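Local coordinates for adenylate cyclase-like protein (Chlamydia trachomatis, PDB 4QO6) that forms part of the inner-membrane ring of the type III secretion system, this chain being a periplasmic piece built of successive BON-like domains, at residues A[70-73]-A[74-77]; A[78-81]-A[82-86]. All coordinates share one frame; numbering follows the deposited sequence.

Interaction 1 of 2, residues A[70-73]-A[74-77]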
ATOM      1  N   ASP A  70     -20.107  -1.623   7.138  1.00 20.93           N
ATOM      2  CA  ASP A  70     -19.083  -1.046   7.990  1.00 21.22           C
ATOM      3  C   ASP A  70     -17.703  -1.450   7.403  1.00 20.09           C
ATOM      4  O   ASP A  70     -17.232  -2.582   7.520  1.00 20.34           O
ATOM      5  CB  ASP A  70     -19.304  -1.575   9.401  1.00 21.33           C
ATOM      6  CG  ASP A  70     -18.154  -1.262  10.360  1.00 22.42           C
ATOM      7  OD1 ASP A  70     -17.129  -0.752   9.898  1.00 22.84           O
ATOM      8  OD2 ASP A  70     -18.314  -1.513  11.592  1.00 24.20           O
ATOM      9  N   ASP A  71     -17.076  -0.548   6.693  1.00 19.82           N
ATOM     10  CA  ASP A  71     -15.840  -0.881   5.999  1.00 20.31           C
ATOM     11  C   ASP A  71     -14.736  -1.337   6.956  1.00 23.01           C
ATOM     12  O   ASP A  71     -13.908  -2.181   6.575  1.00 22.09           O
ATOM     13  CB  ASP A  71     -15.374   0.275   5.141  1.00 20.11           C
ATOM     14  CG  ASP A  71     -16.237   0.493   3.909  1.00 20.23           C
ATOM     15  OD1 ASP A  71     -17.043  -0.381   3.542  1.00 21.98           O
ATOM     16  OD2 ASP A  71     -16.082   1.538   3.254  1.00 20.14           O
ATOM     17  N   GLU A  72     -14.738  -0.824   8.193  1.00 20.55           N
ATOM     18  CA  GLU A  72     -13.704  -1.199   9.195  1.00 20.70           C
ATOM     19  C   GLU A  72     -13.757  -2.692   9.561  1.00 21.20           C
ATOM     20  O   GLU A  72     -12.728  -3.322   9.698  1.00 20.86           O
ATOM     21  CB  GLU A  72     -13.854  -0.340  10.462  1.00 20.24           C
ATOM     22  CG  GLU A  72     -12.727  -0.366  11.441  1.00 20.09           C
ATOM     23  CD  GLU A  72     -13.021   0.437  12.737  1.00 20.96           C
ATOM     24  OE1 GLU A  72     -13.984   0.131  13.553  1.00 19.18           O
ATOM     25  OE2 GLU A  72     -12.261   1.401  12.919  1.00 19.21           O
ATOM     26  N   ALA A  73     -14.956  -3.218   9.771  1.00 20.03           N
ATOM     27  CA  ALA A  73     -15.176  -4.635  10.053  1.00 20.04           C
ATOM     28  C   ALA A  73     -14.659  -5.411   8.866  1.00 17.97           C
ATOM     29  O   ALA A  73     -14.028  -6.405   9.042  1.00 17.83           O
ATOM     30  CB  ALA A  73     -16.668  -4.958  10.278  1.00 19.02           C
ATOM     31  N   VAL A  74     -14.928  -4.921   7.660  1.00 17.27           N
ATOM     32  CA  VAL A  74     -14.441  -5.547   6.417  1.00 15.13           C
ATOM     33  C   VAL A  74     -12.948  -5.676   6.280  1.00 14.97           C
ATOM     34  O   VAL A  74     -12.446  -6.811   6.151  1.00 13.07           O
ATOM     35  CB  VAL A  74     -15.012  -4.922   5.159  1.00 15.54           C
ATOM     36  CG1 VAL A  74     -14.453  -5.622   3.934  1.00 16.55           C
ATOM     37  CG2 VAL A  74     -16.571  -5.003   5.147  1.00 15.94           C
ATOM     38  N   TRP A  75     -12.197  -4.589   6.380  1.00 15.83           N
ATOM     39  CA  TRP A  75     -10.739  -4.749   6.273  1.00 16.99           C
ATOM     40  C   TRP A  75     -10.088  -5.353   7.483  1.00 19.22           C
ATOM     41  O   TRP A  75      -9.033  -5.983   7.339  1.00 18.99           O
ATOM     42  CB  TRP A  75      -9.993  -3.479   5.771  1.00 18.25           C
ATOM     43  CG  TRP A  75     -10.150  -2.242   6.560  1.00 17.74           C
ATOM     44  CD1 TRP A  75     -10.975  -1.208   6.274  1.00 17.58           C
ATOM     45  CD2 TRP A  75      -9.431  -1.882   7.754  1.00 18.33           C
ATOM     46  NE1 TRP A  75     -10.862  -0.218   7.251  1.00 18.60           N
ATOM     47  CE2 TRP A  75      -9.914  -0.609   8.170  1.00 19.11           C
ATOM     48  CE3 TRP A  75      -8.483  -2.523   8.536  1.00 18.37           C
ATOM     49  CZ2 TRP A  75      -9.434   0.052   9.343  1.00 19.33           C
ATOM     50  CZ3 TRP A  75      -7.997  -1.864   9.736  1.00 19.93           C
ATOM     51  CH2 TRP A  75      -8.473  -0.565  10.089  1.00 18.78           C
ATOM     52  N   GLN A  76     -10.652  -5.156   8.697  1.00 19.43           N
ATOM     53  CA  GLN A  76     -10.082  -5.820   9.868  1.00 19.50           C
ATOM     54  C   GLN A  76     -10.215  -7.384   9.744  1.00 19.47           C
ATOM     55  O   GLN A  76      -9.311  -8.116  10.112  1.00 17.42           O
ATOM     56  CB  GLN A  76     -10.762  -5.356  11.146  1.00 19.91           C
ATOM     57  CG  GLN A  76     -10.244  -4.003  11.629  1.00 20.87           C
ATOM     58  CD  GLN A  76     -11.000  -3.516  12.856  1.00 24.45           C
ATOM     59  OE1 GLN A  76     -12.137  -3.961  13.122  1.00 27.05           O
ATOM     60  NE2 GLN A  76     -10.407  -2.535  13.581  1.00 24.81           N
ATOM     61  N   GLU A  77     -11.392  -7.831   9.320  1.00 19.56           N
ATOM     62  CA  GLU A  77     -11.672  -9.230   9.066  1.00 23.88           C
ATOM     63  C   GLU A  77     -10.635  -9.757   8.064  1.00 21.61           C
ATOM     64  O   GLU A  77      -9.989 -10.717   8.326  1.00 23.43           O
ATOM     65  CB  GLU A  77     -13.103  -9.396   8.546  1.00 29.47           C
ATOM     66  CG  GLU A  77     -13.461 -10.809   8.075  1.00 40.34           C
ATOM     67  CD  GLU A  77     -14.192 -10.880   6.717  1.00 54.66           C
ATOM     68  OE1 GLU A  77     -15.188 -10.122   6.496  1.00 57.42           O
ATOM     69  OE2 GLU A  77     -13.775 -11.720   5.854  1.00 67.14           O
TER
HETATM   70  O   HOH W   1     -13.184  -2.208  15.017  1.00 20.42           O
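One face of the Trp75 indole lies against the backbone of Glu72, one turn earlier in helix 71-83. Glu72 CA sits over the five-membered ring in a CH-pi contact, 4.0 Å from its centroid and 28° off the ring normal, and Glu72 O lies above the same indole. With chi1 at 58°, CG of Trp75 stands between its own backbone N and carbonyl carbon, which turns the ring back along the helix toward its N terminus. Asp71 O meets the ring obliquely, 3.1 Å from Trp75 CD1, while Met93, Gln94 and Ser95 of strand 92-95 and Phe101 also touch the indole. A second flat pair forms nearby: the Glu72 carboxylate and the Gln76 amide stack 13° from parallel, their chains running side by side. A water donates to both groups, at 2.9 Å from Glu72 OE1 and 2.8 Å from Gln76 OE1, and so bridges their outer ends. The helix starts with Asp70 as N-cap, whose OD1 accepts weak bonds from Glu72 N (2.9 Å) and Ala73 N (3.3 Å). Four backbone bonds, from Val74 N to Asp70 O through Glu77 N to Ala73 O, complete the first turns. The Asp71 carboxylate is held outside the two segments, OD1 by His41 ND1 and OD2 by Gly99 N. Because Asp70 accepts from the first N-H groups, the helix N terminus would probably favour its negative charge, and the water, donating to both OE1 atoms, probably eases the approach of two acceptor oxygens.

Interaction 2 of 2, residues A[78-81]-A[82-86]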
ATOM      1  N   MET A  78     -10.430  -9.086   6.955  1.00 20.61           N
ATOM      2  CA  MET A  78      -9.481  -9.545   5.943  1.00 22.56           C
ATOM      3  C   MET A  78      -8.039  -9.625   6.483  1.00 21.00           C
ATOM      4  O   MET A  78      -7.309 -10.556   6.165  1.00 16.97           O
ATOM      5  CB  MET A  78      -9.589  -8.636   4.675  1.00 24.47           C
ATOM      6  CG  MET A  78      -8.859  -9.100   3.382  1.00 32.21           C
ATOM      7  SD  MET A  78      -9.230 -10.758   2.582  1.00 36.76           S
ATOM      8  CE  MET A  78     -10.923 -11.008   3.065  1.00 37.36           C
ATOM      9  N   ASN A  79      -7.648  -8.659   7.325  1.00 20.26           N
ATOM     10  CA  ASN A  79      -6.322  -8.631   7.925  1.00 19.46           C
ATOM     11  C   ASN A  79      -6.143  -9.772   8.842  1.00 20.10           C
ATOM     12  O   ASN A  79      -5.028 -10.267   8.958  1.00 18.74           O
ATOM     13  CB  ASN A  79      -6.061  -7.327   8.722  1.00 19.41           C
ATOM     14  CG  ASN A  79      -5.867  -6.149   7.808  1.00 21.02           C
ATOM     15  OD1 ASN A  79      -5.628  -6.355   6.612  1.00 19.44           O
ATOM     16  ND2 ASN A  79      -6.008  -4.883   8.343  1.00 19.91           N
ATOM     17  N   ILE A  80      -7.221 -10.174   9.530  1.00 19.85           N
ATOM     18  CA  ILE A  80      -7.144 -11.376  10.375  1.00 21.24           C
ATOM     19  C   ILE A  80      -6.848 -12.599   9.457  1.00 24.05           C
ATOM     20  O   ILE A  80      -5.993 -13.420   9.796  1.00 26.10           O
ATOM     21  CB  ILE A  80      -8.404 -11.576  11.246  1.00 19.41           C
ATOM     22  CG1 ILE A  80      -8.476 -10.541  12.362  1.00 19.41           C
ATOM     23  CG2 ILE A  80      -8.449 -12.966  11.845  1.00 21.15           C
ATOM     24  CD1 ILE A  80      -9.819 -10.532  13.103  1.00 18.18           C
ATOM     25  N   LEU A  81      -7.493 -12.709   8.288  1.00 24.28           N
ATOM     26  CA  LEU A  81      -7.247 -13.894   7.421  1.00 27.12           C
ATOM     27  C   LEU A  81      -5.842 -13.895   6.880  1.00 25.84           C
ATOM     28  O   LEU A  81      -5.233 -14.943   6.757  1.00 23.42           O
ATOM     29  CB  LEU A  81      -8.180 -13.962   6.231  1.00 28.26           C
ATOM     30  CG  LEU A  81      -9.657 -14.109   6.571  1.00 33.04           C
ATOM     31  CD1 LEU A  81     -10.519 -14.075   5.303  1.00 33.77           C
ATOM     32  CD2 LEU A  81      -9.851 -15.396   7.376  1.00 31.00           C
ATOM     33  N   LEU A  82      -5.353 -12.726   6.486  1.00 25.49           N
ATOM     34  CA  LEU A  82      -4.038 -12.660   5.872  1.00 25.76           C
ATOM     35  C   LEU A  82      -2.942 -13.001   6.892  1.00 27.78           C
ATOM     36  O   LEU A  82      -1.953 -13.642   6.533  1.00 24.59           O
ATOM     37  CB  LEU A  82      -3.800 -11.302   5.279  1.00 26.00           C
ATOM     38  CG  LEU A  82      -4.668 -10.917   4.082  1.00 26.66           C
ATOM     39  CD1 LEU A  82      -4.628  -9.403   3.931  1.00 25.74           C
ATOM     40  CD2 LEU A  82      -4.199 -11.624   2.810  1.00 26.23           C
ATOM     41  N   SER A  83      -3.179 -12.611   8.151  1.00 30.16           N
ATOM     42  CA  SER A  83      -2.255 -12.754   9.294  1.00 31.93           C
ATOM     43  C   SER A  83      -1.970 -14.210   9.577  1.00 31.34           C
ATOM     44  O   SER A  83      -0.931 -14.527  10.016  1.00 33.48           O
ATOM     45  CB  SER A  83      -2.853 -12.132  10.584  1.00 33.55           C
ATOM     46  OG  SER A  83      -3.869 -12.978  11.253  1.00 36.76           O
ATOM     47  N   LYS A  84      -2.952 -15.070   9.363  1.00 37.25           N
ATOM     48  CA  LYS A  84      -2.861 -16.507   9.566  1.00 37.45           C
ATOM     49  C   LYS A  84      -2.264 -17.245   8.388  1.00 40.11           C
ATOM     50  O   LYS A  84      -2.096 -18.449   8.432  1.00 43.12           O
ATOM     51  CB  LYS A  84      -4.278 -17.036   9.775  1.00 39.36           C
ATOM     52  CG  LYS A  84      -4.801 -16.700  11.156  1.00 42.78           C
ATOM     53  CD  LYS A  84      -6.280 -16.974  11.357  1.00 47.95           C
ATOM     54  CE  LYS A  84      -6.635 -16.780  12.837  1.00 58.14           C
ATOM     55  NZ  LYS A  84      -5.919 -15.640  13.520  1.00 62.14           N
ATOM     56  N   ASN A  85      -1.982 -16.531   7.317  1.00 41.25           N
ATOM     57  CA  ASN A  85      -1.435 -17.125   6.114  1.00 43.49           C
ATOM     58  C   ASN A  85       0.076 -16.867   5.980  1.00 43.29           C
ATOM     59  O   ASN A  85       0.501 -15.760   5.732  1.00 42.58           O
ATOM     60  CB  ASN A  85      -2.181 -16.544   4.923  1.00 41.45           C
ATOM     61  CG  ASN A  85      -2.021 -17.372   3.698  1.00 45.23           C
ATOM     62  OD1 ASN A  85      -0.963 -17.355   3.048  1.00 46.85           O
ATOM     63  ND2 ASN A  85      -3.067 -18.111   3.359  1.00 44.29           N
ATOM     64  N   PRO A  86       0.904 -17.903   6.105  1.00 54.56           N
ATOM     65  CA  PRO A  86       2.362 -17.615   6.091  1.00 53.12           C
ATOM     66  C   PRO A  86       2.844 -16.947   4.783  1.00 49.29           C
ATOM     67  O   PRO A  86       3.718 -16.040   4.791  1.00 39.84           O
ATOM     68  CB  PRO A  86       2.983 -19.005   6.255  1.00 59.49           C
ATOM     69  CG  PRO A  86       1.970 -19.949   5.622  1.00 61.55           C
ATOM     70  CD  PRO A  86       0.604 -19.336   5.867  1.00 59.03           C
TER
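Met78 meets Leu82 one turn on, its CG 4.3 Å from Leu82 CD1, a loose apolar touch on the buried side of the helix. Its carbonyl does more: Met78 O accepts from Leu82 N at 2.9 Å, in the carbonyl plane, and Leu82 CG rests on the same oxygen. Asn79 comes next, its side chain passing aslant of Leu82, with OD1 4.2 Å from Leu82 CD1; that oxygen is taken by Met93 N of strand 92-95. The Asn79 carbonyl receives Ser83 N and also bonds a bound PEG, probably from the crystallisation liquor. At Ile80 the carbonyl becomes the meeting point of the helix end. Ser83 OG donates to Ile80 O at 2.6 Å, 23° out of the carbonyl plane; its chi1 of 78° places the hydroxyl between the serine N and carbonyl carbon, turned back onto the preceding turn. Lys84 N adds a weak bond to the same oxygen, and the lysine chain runs alongside Ile80, bending at chi4 (38°) to bring NZ 4.0 Å from Ile80 CG2. Leu81 closes the segment: its carbonyl has a long, weak bond from Lys84 N (3.5 Å), while its side chain reaches Tyr119 of helix 110-123. Beyond it the chain tightens, Asn85 N bonding Leu82 O. Leu82 itself fills the core with Leu116, Tyr119, Phe88 and Ile91. This is the C-terminal end of an amphipathic alpha-helix, where i to i+4 bonds give way to weaker and i to i+3 ones, in a helix-strand-strand-helix-strand order consistent with a BON-like domain.

From the N terminus, the chain leaves strand 63-70 of the first sheet and enters helix 71-83 directly at interaction 1, which shapes the first turns; interaction 2 follows without a gap and takes the helix to its end and into the loop before strand 92-95. Both are local, so neither closes a long loop, and they succeed one another along the helix without nesting or crossing, their centres about 13 Å apart. The N-terminal half faces the preceding domain through His41, Val42 and Asn44 as well as strand 100-107, whereas the C-terminal half packs on helix 110-123. Strand 92-95 and Phe124 are met by both, joining both halves of the helix to that strand and to the loop at Phe124.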